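Local structure of ABC transporter substrate binding protein (Ribose) (Agrobacterium vitis S4, 4WT7) at residues H44-Q49 with Q94-L99. The protein probably serves as the solute-binding component of an ABC sugar transporter and holds the sugar alcohol D-allitol in its cleft. Numbering follows the deposited sequence.
Sequences HFFDLQ and QLLGTL. With X9X (D-allitol), chain C.
Leu-95, at the end of strand 91-95, meets the start of helix 45-60 by laying its CD2 methyl 3.7 Å from the carbonyl O of Asp-47. The same side chain also touches Ala-50, Tyr-51 and Gln-54, so a branched apolar residue suits this seam between strand and helix.

Leu-96 has the largest share of the contact and is part of the allitol pocket. Its carbonyl is braced from within the segment: Gln-94 NE2 donates a nearly straight hydrogen bond to Leu-96 O, 2.9 Å away, while Gln-94 OE1 bonds to Ser-38 of the adjacent strand. With CG anti to the carbonyl carbon (chi1 -74°), the Leu-96 side chain sets CD1 beside the Asp-47-allitol bond and CD2 against the allitol carbons. CD1 lies 3.8 Å from Phe-46 CE1, and the same methyl crowds Asp-47, whose OD1 is 3.1 Å away; the Asp-47 and Leu-96 side chains cross at about a right angle.

The start of helix 45-60 supplies two of the polar bonds to allitol, with Asp-120, Asp-251, Gln-273 and Arg-170 supplying others. His-44, at the N-cap position, donates from NE2 to allitol OAF (2.8 Å, 167°), and Asp-47 OD1 accepts from OAE at 2.9 Å. Asp-47 OD2 is held by a salt bridge to Arg-72, which positions the carboxylate. Phe-46 offers a ring face, with OAB 3.2 Å from CZ and offset toward the rim; its broad surface suits a polyol's carbon backbone.

This is the mixed chemistry of a sugar site in a periplasmic binding protein: directional bonds read the hydroxyls, while an aromatic face and a methyl of Leu-96 pack against the carbon chain. Lying beside the methyl of Leu-96, the Asp-47 carboxylate probably depends on Arg-72 to offset its buried charge.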
loop_
_atom_site.group_PDB
_atom_site.type_symbol
_atom_site.label_atom_id
_atom_site.label_comp_id
_atom_site.label_asym_id
_atom_site.label_seq_id
_atom_site.Cartn_x
_atom_site.Cartn_y
_atom_site.Cartn_z
ATOM N N HIS A 44 -8.884 -0.895 -5.855
ATOM C CA HIS A 44 -8.769 0.513 -5.485
ATOM C C HIS A 44 -7.541 1.153 -6.093
ATOM O O HIS A 44 -6.770 0.496 -6.778
ATOM C CB HIS A 44 -8.724 0.675 -3.971
ATOM C CG HIS A 44 -7.536 0.041 -3.330
ATOM N ND1 HIS A 44 -7.482 -1.311 -3.048
ATOM C CD2 HIS A 44 -6.371 0.556 -2.875
ATOM C CE1 HIS A 44 -6.326 -1.595 -2.470
ATOM N NE2 HIS A 44 -5.642 -0.475 -2.344
ATOM N N PHE A 45 -7.354 2.428 -5.782
ATOM C CA PHE A 45 -6.456 3.322 -6.524
ATOM C C PHE A 45 -5.045 2.796 -6.686
ATOM O O PHE A 45 -4.545 2.694 -7.803
ATOM C CB PHE A 45 -6.405 4.676 -5.822
ATOM C CG PHE A 45 -5.407 5.616 -6.392
ATOM C CD1 PHE A 45 -5.653 6.265 -7.602
ATOM C CD2 PHE A 45 -4.233 5.883 -5.712
ATOM C CE1 PHE A 45 -4.719 7.170 -8.109
ATOM C CE2 PHE A 45 -3.307 6.780 -6.213
ATOM C CZ PHE A 45 -3.541 7.413 -7.414
ATOM N N PHE A 46 -4.394 2.466 -5.582
ATOM C CA PHE A 46 -2.994 2.096 -5.651
ATOM C C PHE A 46 -2.826 0.874 -6.572
ATOM O O PHE A 46 -1.979 0.867 -7.502
ATOM C CB PHE A 46 -2.449 1.811 -4.257
ATOM C CG PHE A 46 -1.010 1.411 -4.245
ATOM C CD1 PHE A 46 -0.645 0.098 -4.447
ATOM C CD2 PHE A 46 -0.022 2.349 -4.019
ATOM C CE1 PHE A 46 0.677 -0.275 -4.432
ATOM C CE2 PHE A 46 1.310 1.987 -4.004
ATOM C CZ PHE A 46 1.661 0.673 -4.217
ATOM N N ASP A 47 -3.652 -0.140 -6.344
ATOM C CA ASP A 47 -3.481 -1.408 -7.022
ATOM C C ASP A 47 -3.756 -1.305 -8.513
ATOM O O ASP A 47 -3.004 -1.840 -9.315
ATOM C CB ASP A 47 -4.398 -2.477 -6.420
ATOM C CG ASP A 47 -4.165 -2.699 -4.949
ATOM O OD1 ASP A 47 -3.384 -1.960 -4.301
ATOM O OD2 ASP A 47 -4.798 -3.637 -4.419
ATOM N N LEU A 48 -4.864 -0.654 -8.868
ATOM C CA LEU A 48 -5.225 -0.439 -10.260
ATOM C C LEU A 48 -4.123 0.329 -11.004
ATOM O O LEU A 48 -3.706 -0.061 -12.076
ATOM C CB LEU A 48 -6.556 0.341 -10.359
ATOM C CG LEU A 48 -7.059 0.513 -11.787
ATOM C CD1 LEU A 48 -7.120 -0.806 -12.495
ATOM C CD2 LEU A 48 -8.430 1.201 -11.825
ATOM N N GLN A 49 -3.650 1.411 -10.408
ATOM C CA GLN A 49 -2.585 2.232 -11.012
ATOM C C GLN A 49 -1.268 1.474 -11.315
ATOM O O GLN A 49 -0.694 1.567 -12.399
ATOM C CB GLN A 49 -2.275 3.370 -10.067
ATOM C CG GLN A 49 -3.387 4.385 -9.942
ATOM C CD GLN A 49 -3.413 5.310 -11.136
ATOM O OE1 GLN A 49 -2.421 6.003 -11.443
ATOM N NE2 GLN A 49 -4.514 5.276 -11.857
ATOM N N GLN A 94 5.115 -9.773 -9.478
ATOM C CA GLN A 94 3.990 -9.948 -8.566
ATOM C C GLN A 94 3.750 -8.689 -7.769
ATOM O O GLN A 94 4.644 -8.159 -7.106
ATOM C CB GLN A 94 4.233 -11.136 -7.626
ATOM C CG GLN A 94 3.230 -11.264 -6.494
ATOM C CD GLN A 94 1.834 -11.473 -7.022
ATOM O OE1 GLN A 94 1.635 -12.161 -8.037
ATOM N NE2 GLN A 94 0.853 -10.903 -6.343
ATOM N N LEU A 95 2.518 -8.226 -7.833
ATOM C CA LEU A 95 2.114 -6.995 -7.170
ATOM C C LEU A 95 1.239 -7.303 -5.936
ATOM O O LEU A 95 0.118 -7.804 -6.055
ATOM C CB LEU A 95 1.357 -6.089 -8.161
ATOM C CG LEU A 95 0.616 -4.887 -7.580
ATOM C CD1 LEU A 95 1.578 -3.914 -6.933
ATOM C CD2 LEU A 95 -0.187 -4.196 -8.656
ATOM N N LEU A 96 1.768 -6.962 -4.766
ATOM C CA LEU A 96 1.055 -7.090 -3.505
ATOM C C LEU A 96 0.715 -8.542 -3.208
ATOM O O LEU A 96 1.198 -9.482 -3.869
ATOM C CB LEU A 96 -0.181 -6.159 -3.473
ATOM C CG LEU A 96 0.200 -4.683 -3.279
ATOM C CD1 LEU A 96 -0.932 -3.657 -3.606
ATOM C CD2 LEU A 96 0.728 -4.490 -1.875
ATOM N N GLY A 97 -0.090 -8.726 -2.182
ATOM C CA GLY A 97 -0.414 -10.046 -1.719
ATOM C C GLY A 97 0.246 -10.289 -0.381
ATOM O O GLY A 97 1.247 -9.625 -0.015
ATOM N N THR A 98 -0.324 -11.244 0.357
ATOM C CA THR A 98 0.207 -11.651 1.625
ATOM C C THR A 98 1.415 -12.547 1.378
ATOM O O THR A 98 1.280 -13.555 0.686
ATOM C CB THR A 98 -0.814 -12.498 2.378
ATOM O OG1 THR A 98 -2.002 -11.729 2.585
ATOM C CG2 THR A 98 -0.244 -12.920 3.685
ATOM N N LEU A 99 2.548 -12.194 1.979
ATOM C CA LEU A 99 3.815 -12.833 1.688
ATOM C C LEU A 99 3.758 -14.340 1.875
ATOM O O LEU A 99 4.182 -15.070 0.992
ATOM C CB LEU A 99 4.933 -12.221 2.532
ATOM C CG LEU A 99 6.295 -12.863 2.294
ATOM C CD1 LEU A 99 6.761 -12.664 0.847
ATOM C CD2 LEU A 99 7.335 -12.313 3.251
HETATM O OAA X9X C . -2.375 -4.455 0.983
HETATM C CAG X9X C . -3.235 -3.377 1.077
HETATM C CAI X9X C . -2.741 -2.033 0.650
HETATM O OAC X9X C . -1.802 -1.504 1.556
HETATM C CAK X9X C . -2.277 -2.052 -0.777
HETATM O OAE X9X C . -3.321 -2.582 -1.498
HETATM C CAL X9X C . -2.055 -0.639 -1.320
HETATM O OAF X9X C . -3.194 0.139 -1.185
HETATM C CAJ X9X C . -0.825 0.100 -0.834
HETATM O OAD X9X C . -0.984 0.709 0.400
HETATM C CAH X9X C . 0.469 -0.688 -0.861
HETATM O OAB X9X C . 1.639 0.078 -1.053
#